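Local structure of SmhB (Serratia marcescens, 6ZZ5) at residues 33-38 against 45-50; 143-148 against 255-260. The protein is the B component of the tripartite alpha-pore-forming toxin Smh, captured here in its soluble form, and probably takes part in building the membrane pore. All coordinates share one frame; numbering follows the deposited sequence.

Both contacts sit at one end of the elongated helical bundle, their centres about 10 Å apart and about 29 Å (contact 1) and 26 Å (contact 2) from the centre of the chain. Contact 1 lays the loop between helices 4-30 and 44-92 against the start of helix 44-92; contact 2 pairs helices 99-151 and 252-300 beside it. They share one apolar interior. V35 CG1 reaches I260 CD1 at 3.3 Å and also touches V256, so the loop leans on helix 252-300, while I50 CG1 meets I144 CG2 at 3.6 Å and ties helix 44-92 to helix 99-151. I50 also touches A257, the alanine at the middle of contact 2.

Contact 1: 33-38 against 45-50; sequences IPVDFG and ESERQI
The loop joining helices 4-30 and 44-92 folds back onto the first turns of the second helix, fastened by E47 on F37 N and by V35 and F37 packing on I50. With CG anti to the backbone N (chi1 170°) and the chain extended beyond it, E47 reaches the loop backbone. Its OE2 accepts from F37 N at 2.8 Å, a fairly straight bond (160° at the hydrogen) arriving from above the carboxylate plane. E47 CG passes 3.6 Å from V35 O, a carbonyl that accepts from N51 ND2. D36 OD1 lies 4.0 Å from E47 OE2, a proximity that may raise the proton affinity of either carboxylate. D36 OD1 also accepts from G38 N at 2.8 Å, on its anti side. The F37 ring slides back past E47, its plane nearly perpendicular to the carboxylate, and brings CE2 to 3.7 Å from I50 CD1. V35 CG2 packs on I50 CG2 at 3.7 Å, the side chains crossing at about a right angle, and, within the loop, sits above one face of the F37 ring, offset toward its rim. The G38 N to D36 OD1 bond closes an Asx turn, here within an interhelical connection of an alpha-helical toxin bundle.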
loop_
_atom_site.group_PDB
_atom_site.type_symbol
_atom_site.label_atom_id
_atom_site.label_comp_id
_atom_site.label_asym_id
_atom_site.label_seq_id
_atom_site.Cartn_x
_atom_site.Cartn_y
_atom_site.Cartn_z
ATOM N N ILE A 33 -19.386 4.606 -7.712
ATOM C CA ILE A 33 -20.551 5.472 -8.002
ATOM C C ILE A 33 -21.416 5.549 -6.757
ATOM O O ILE A 33 -21.582 4.550 -6.031
ATOM C CB ILE A 33 -21.347 4.975 -9.230
ATOM C CG1 ILE A 33 -22.390 5.999 -9.669
ATOM C CG2 ILE A 33 -22.009 3.666 -8.954
ATOM C CD1 ILE A 33 -22.962 5.753 -11.064
ATOM N N PRO A 34 -21.958 6.751 -6.456
ATOM C CA PRO A 34 -22.898 6.916 -5.354
ATOM C C PRO A 34 -24.113 6.023 -5.600
ATOM O O PRO A 34 -24.471 5.739 -6.754
ATOM C CB PRO A 34 -23.280 8.405 -5.359
ATOM C CG PRO A 34 -22.137 9.047 -6.077
ATOM C CD PRO A 34 -21.630 8.033 -7.081
ATOM N N VAL A 35 -24.662 5.540 -4.492
ATOM C CA VAL A 35 -25.796 4.610 -4.477
ATOM C C VAL A 35 -27.055 5.424 -4.821
ATOM O O VAL A 35 -27.191 6.648 -4.519
ATOM C CB VAL A 35 -25.907 3.838 -3.141
ATOM C CG1 VAL A 35 -24.620 3.169 -2.756
ATOM C CG2 VAL A 35 -26.430 4.690 -1.996
ATOM N N ASP A 36 -28.007 4.711 -5.375
ATOM C CA ASP A 36 -29.273 5.266 -5.867
ATOM C C ASP A 36 -30.372 4.334 -5.338
ATOM O O ASP A 36 -30.489 3.220 -5.837
ATOM C CB ASP A 36 -29.220 5.300 -7.390
ATOM C CG ASP A 36 -30.476 5.887 -7.991
ATOM O OD1 ASP A 36 -31.416 6.222 -7.191
ATOM O OD2 ASP A 36 -30.525 5.949 -9.241
ATOM N N PHE A 37 -31.112 4.754 -4.333
ATOM C CA PHE A 37 -32.254 3.982 -3.810
ATOM C C PHE A 37 -33.526 4.688 -4.265
ATOM O O PHE A 37 -34.492 4.624 -3.522
ATOM C CB PHE A 37 -32.187 3.914 -2.287
ATOM C CG PHE A 37 -31.036 3.133 -1.735
ATOM C CD1 PHE A 37 -30.234 2.345 -2.548
ATOM C CD2 PHE A 37 -30.746 3.229 -0.381
ATOM C CE1 PHE A 37 -29.141 1.681 -2.021
ATOM C CE2 PHE A 37 -29.671 2.543 0.155
ATOM C CZ PHE A 37 -28.882 1.751 -0.665
ATOM N N GLY A 38 -33.472 5.362 -5.426
ATOM C CA GLY A 38 -34.526 6.259 -5.934
ATOM C C GLY A 38 -35.854 5.534 -6.021
ATOM O O GLY A 38 -36.916 6.153 -5.765
ATOM N N GLU A 45 -33.237 8.388 3.379
ATOM C CA GLU A 45 -32.264 8.784 4.434
ATOM C C GLU A 45 -31.015 7.871 4.411
ATOM O O GLU A 45 -29.865 8.335 4.683
ATOM C CB GLU A 45 -32.959 8.822 5.799
ATOM C CG GLU A 45 -32.227 9.705 6.781
ATOM C CD GLU A 45 -31.940 11.109 6.248
ATOM O OE1 GLU A 45 -32.723 11.604 5.348
ATOM O OE2 GLU A 45 -30.906 11.689 6.685
ATOM N N SER A 46 -31.217 6.579 4.166
ATOM C CA SER A 46 -30.130 5.590 4.093
ATOM C C SER A 46 -29.269 5.933 2.877
ATOM O O SER A 46 -28.086 5.919 3.049
ATOM C CB SER A 46 -30.654 4.182 4.063
ATOM O OG SER A 46 -31.212 3.910 5.337
ATOM N N GLU A 47 -29.865 6.264 1.722
ATOM C CA GLU A 47 -29.077 6.702 0.540
ATOM C C GLU A 47 -28.179 7.894 0.930
ATOM O O GLU A 47 -27.026 7.889 0.551
ATOM C CB GLU A 47 -29.979 7.028 -0.655
ATOM C CG GLU A 47 -29.241 7.699 -1.813
ATOM C CD GLU A 47 -30.147 8.107 -2.985
ATOM O OE1 GLU A 47 -29.866 9.137 -3.612
ATOM O OE2 GLU A 47 -31.073 7.336 -3.329
ATOM N N ARG A 48 -28.709 8.906 1.593
ATOM C CA ARG A 48 -27.933 10.127 1.963
ATOM C C ARG A 48 -26.799 9.784 2.905
ATOM O O ARG A 48 -25.686 10.289 2.708
ATOM C CB ARG A 48 -28.858 11.199 2.525
ATOM C CG ARG A 48 -29.654 11.878 1.414
ATOM C CD ARG A 48 -29.620 13.390 1.501
ATOM N NE ARG A 48 -30.599 13.722 2.514
ATOM C CZ ARG A 48 -31.833 14.136 2.271
ATOM N NH1 ARG A 48 -32.238 14.353 1.029
ATOM N NH2 ARG A 48 -32.646 14.381 3.281
ATOM N N GLN A 49 -27.078 8.976 3.920
ATOM C CA GLN A 49 -26.025 8.578 4.886
ATOM C C GLN A 49 -24.897 7.834 4.144
ATOM O O GLN A 49 -23.713 8.099 4.407
ATOM C CB GLN A 49 -26.641 7.749 6.026
ATOM C CG GLN A 49 -27.500 8.579 6.960
ATOM C CD GLN A 49 -28.374 7.758 7.880
ATOM O OE1 GLN A 49 -28.398 6.531 7.855
ATOM N NE2 GLN A 49 -29.206 8.446 8.633
ATOM N N ILE A 50 -25.260 6.872 3.306
ATOM C CA ILE A 50 -24.245 6.050 2.583
ATOM C C ILE A 50 -23.400 6.958 1.688
ATOM O O ILE A 50 -22.180 6.753 1.596
ATOM C CB ILE A 50 -24.938 4.942 1.793
ATOM C CG1 ILE A 50 -25.568 3.918 2.744
ATOM C CG2 ILE A 50 -23.972 4.312 0.799
ATOM C CD1 ILE A 50 -26.552 3.073 2.046
#

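Contact 2: 143-148 against 255-260; sequences LIVVNL and LVASQI
V145 turns CG1 anti to its own backbone N (chi1 -177°) and CG2 anti to its carbonyl carbon, and this spreads the two methyls over the backbone of A257 and S258. CG2 lies 3.6 Å from A257 O and 4.0 Å from A257 CB, while CG1 settles 4.1 Å from S258 CA. One turn on, L148 likewise sends CG away from its backbone N (chi1 173°), which carries CD2 to the other helix at 3.8 Å from A257 CB. The alanine methyl thus touches both V145 and L148, and its small size is consistent with V145 CG2 lying so close to the carbonyl group of A257. The CA atoms of V145 and A257 are 5.7 Å apart. Two long helices, 99-151 (within the region matching the HBL enterotoxin family) and 252-300, form an antiparallel pair packed side by side in the elongated bundle: the short segments meet at 167°, with their axes 9.3 Å apart. No hydrogen bond joins the two segments, and all four touching residues are buried. The polar groups along the seam find partners on neighbouring residues: A257 O accepts from Y141 OH, and S258 OG bonds to N163 OD1 on helix 156-184. That helix also supplies L159, which packs against both V145 and S258, while S46 of helix 44-92 touches L148.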
loop_
_atom_site.group_PDB
_atom_site.type_symbol
_atom_site.label_atom_id
_atom_site.label_comp_id
_atom_site.label_asym_id
_atom_site.label_seq_id
_atom_site.Cartn_x
_atom_site.Cartn_y
_atom_site.Cartn_z
ATOM N N LEU A 143 -23.000 1.290 11.228
ATOM C CA LEU A 143 -24.307 1.574 11.886
ATOM C C LEU A 143 -25.384 1.797 10.811
ATOM O O LEU A 143 -26.508 1.326 10.985
ATOM C CB LEU A 143 -24.219 2.784 12.807
ATOM C CG LEU A 143 -23.148 2.739 13.902
ATOM C CD1 LEU A 143 -23.261 3.976 14.768
ATOM C CD2 LEU A 143 -23.259 1.482 14.746
ATOM N N ILE A 144 -25.011 2.453 9.705
ATOM C CA ILE A 144 -25.922 2.789 8.580
ATOM C C ILE A 144 -26.506 1.488 7.992
ATOM O O ILE A 144 -27.686 1.425 7.699
ATOM C CB ILE A 144 -25.173 3.627 7.527
ATOM C CG1 ILE A 144 -24.675 4.952 8.129
ATOM C CG2 ILE A 144 -26.061 3.852 6.302
ATOM C CD1 ILE A 144 -23.673 5.688 7.305
ATOM N N VAL A 145 -25.667 0.478 7.805
ATOM C CA VAL A 145 -26.024 -0.813 7.187
ATOM C C VAL A 145 -27.016 -1.539 8.092
ATOM O O VAL A 145 -28.023 -2.065 7.558
ATOM C CB VAL A 145 -24.769 -1.677 6.930
ATOM C CG1 VAL A 145 -25.173 -2.972 6.232
ATOM C CG2 VAL A 145 -23.720 -0.941 6.112
ATOM N N VAL A 146 -26.743 -1.586 9.397
ATOM C CA VAL A 146 -27.640 -2.259 10.369
ATOM C C VAL A 146 -28.996 -1.537 10.314
ATOM O O VAL A 146 -29.996 -2.241 10.213
ATOM C CB VAL A 146 -27.060 -2.297 11.793
ATOM C CG1 VAL A 146 -28.032 -2.927 12.760
ATOM C CG2 VAL A 146 -25.721 -3.033 11.824
ATOM N N ASN A 147 -29.005 -0.201 10.334
ATOM C CA ASN A 147 -30.261 0.595 10.358
ATOM C C ASN A 147 -31.062 0.286 9.088
ATOM O O ASN A 147 -32.256 0.091 9.195
ATOM C CB ASN A 147 -29.978 2.091 10.511
ATOM C CG ASN A 147 -29.505 2.438 11.905
ATOM O OD1 ASN A 147 -29.917 1.794 12.866
ATOM N ND2 ASN A 147 -28.671 3.463 12.030
ATOM N N LEU A 148 -30.414 0.274 7.935
ATOM C CA LEU A 148 -31.052 -0.008 6.633
ATOM C C LEU A 148 -31.605 -1.427 6.659
ATOM O O LEU A 148 -32.768 -1.570 6.252
ATOM C CB LEU A 148 -30.093 0.181 5.471
ATOM C CG LEU A 148 -30.615 -0.259 4.115
ATOM C CD1 LEU A 148 -31.803 0.599 3.693
ATOM C CD2 LEU A 148 -29.512 -0.146 3.089
ATOM N N LEU A 255 -27.378 -5.282 0.515
ATOM C CA LEU A 255 -26.177 -5.912 -0.094
ATOM C C LEU A 255 -25.224 -4.802 -0.547
ATOM O O LEU A 255 -24.034 -4.898 -0.292
ATOM C CB LEU A 255 -26.600 -6.765 -1.297
ATOM C CG LEU A 255 -26.088 -8.198 -1.428
ATOM C CD1 LEU A 255 -25.871 -8.855 -0.078
ATOM C CD2 LEU A 255 -27.087 -9.056 -2.237
ATOM N N VAL A 256 -25.728 -3.847 -1.312
ATOM C CA VAL A 256 -24.933 -2.685 -1.771
ATOM C C VAL A 256 -24.343 -1.966 -0.549
ATOM O O VAL A 256 -23.126 -1.691 -0.551
ATOM C CB VAL A 256 -25.788 -1.778 -2.661
ATOM C CG1 VAL A 256 -25.092 -0.477 -2.949
ATOM C CG2 VAL A 256 -26.181 -2.505 -3.950
ATOM N N ALA A 257 -25.139 -1.660 0.474
ATOM C CA ALA A 257 -24.657 -0.924 1.665
ATOM C C ALA A 257 -23.533 -1.740 2.319
ATOM O O ALA A 257 -22.512 -1.129 2.749
ATOM C CB ALA A 257 -25.772 -0.683 2.631
ATOM N N SER A 258 -23.718 -3.054 2.396
ATOM C CA SER A 258 -22.781 -3.999 3.066
ATOM C C SER A 258 -21.459 -3.991 2.281
ATOM O O SER A 258 -20.378 -3.999 2.906
ATOM C CB SER A 258 -23.335 -5.405 3.082
ATOM O OG SER A 258 -22.399 -6.321 3.643
ATOM N N GLN A 259 -21.566 -4.031 0.957
ATOM C CA GLN A 259 -20.384 -4.071 0.069
ATOM C C GLN A 259 -19.598 -2.760 0.233
ATOM O O GLN A 259 -18.374 -2.807 0.358
ATOM C CB GLN A 259 -20.798 -4.331 -1.372
ATOM C CG GLN A 259 -21.240 -5.760 -1.613
ATOM C CD GLN A 259 -21.921 -5.974 -2.941
ATOM O OE1 GLN A 259 -22.134 -5.021 -3.684
ATOM N NE2 GLN A 259 -22.287 -7.206 -3.247
ATOM N N ILE A 260 -20.265 -1.626 0.325
ATOM C CA ILE A 260 -19.561 -0.352 0.563
ATOM C C ILE A 260 -18.887 -0.410 1.927
ATOM O O ILE A 260 -17.748 0.054 2.004
ATOM C CB ILE A 260 -20.513 0.836 0.374
ATOM C CG1 ILE A 260 -20.778 1.011 -1.126
ATOM C CG2 ILE A 260 -19.935 2.094 0.962
ATOM C CD1 ILE A 260 -21.996 1.770 -1.410
#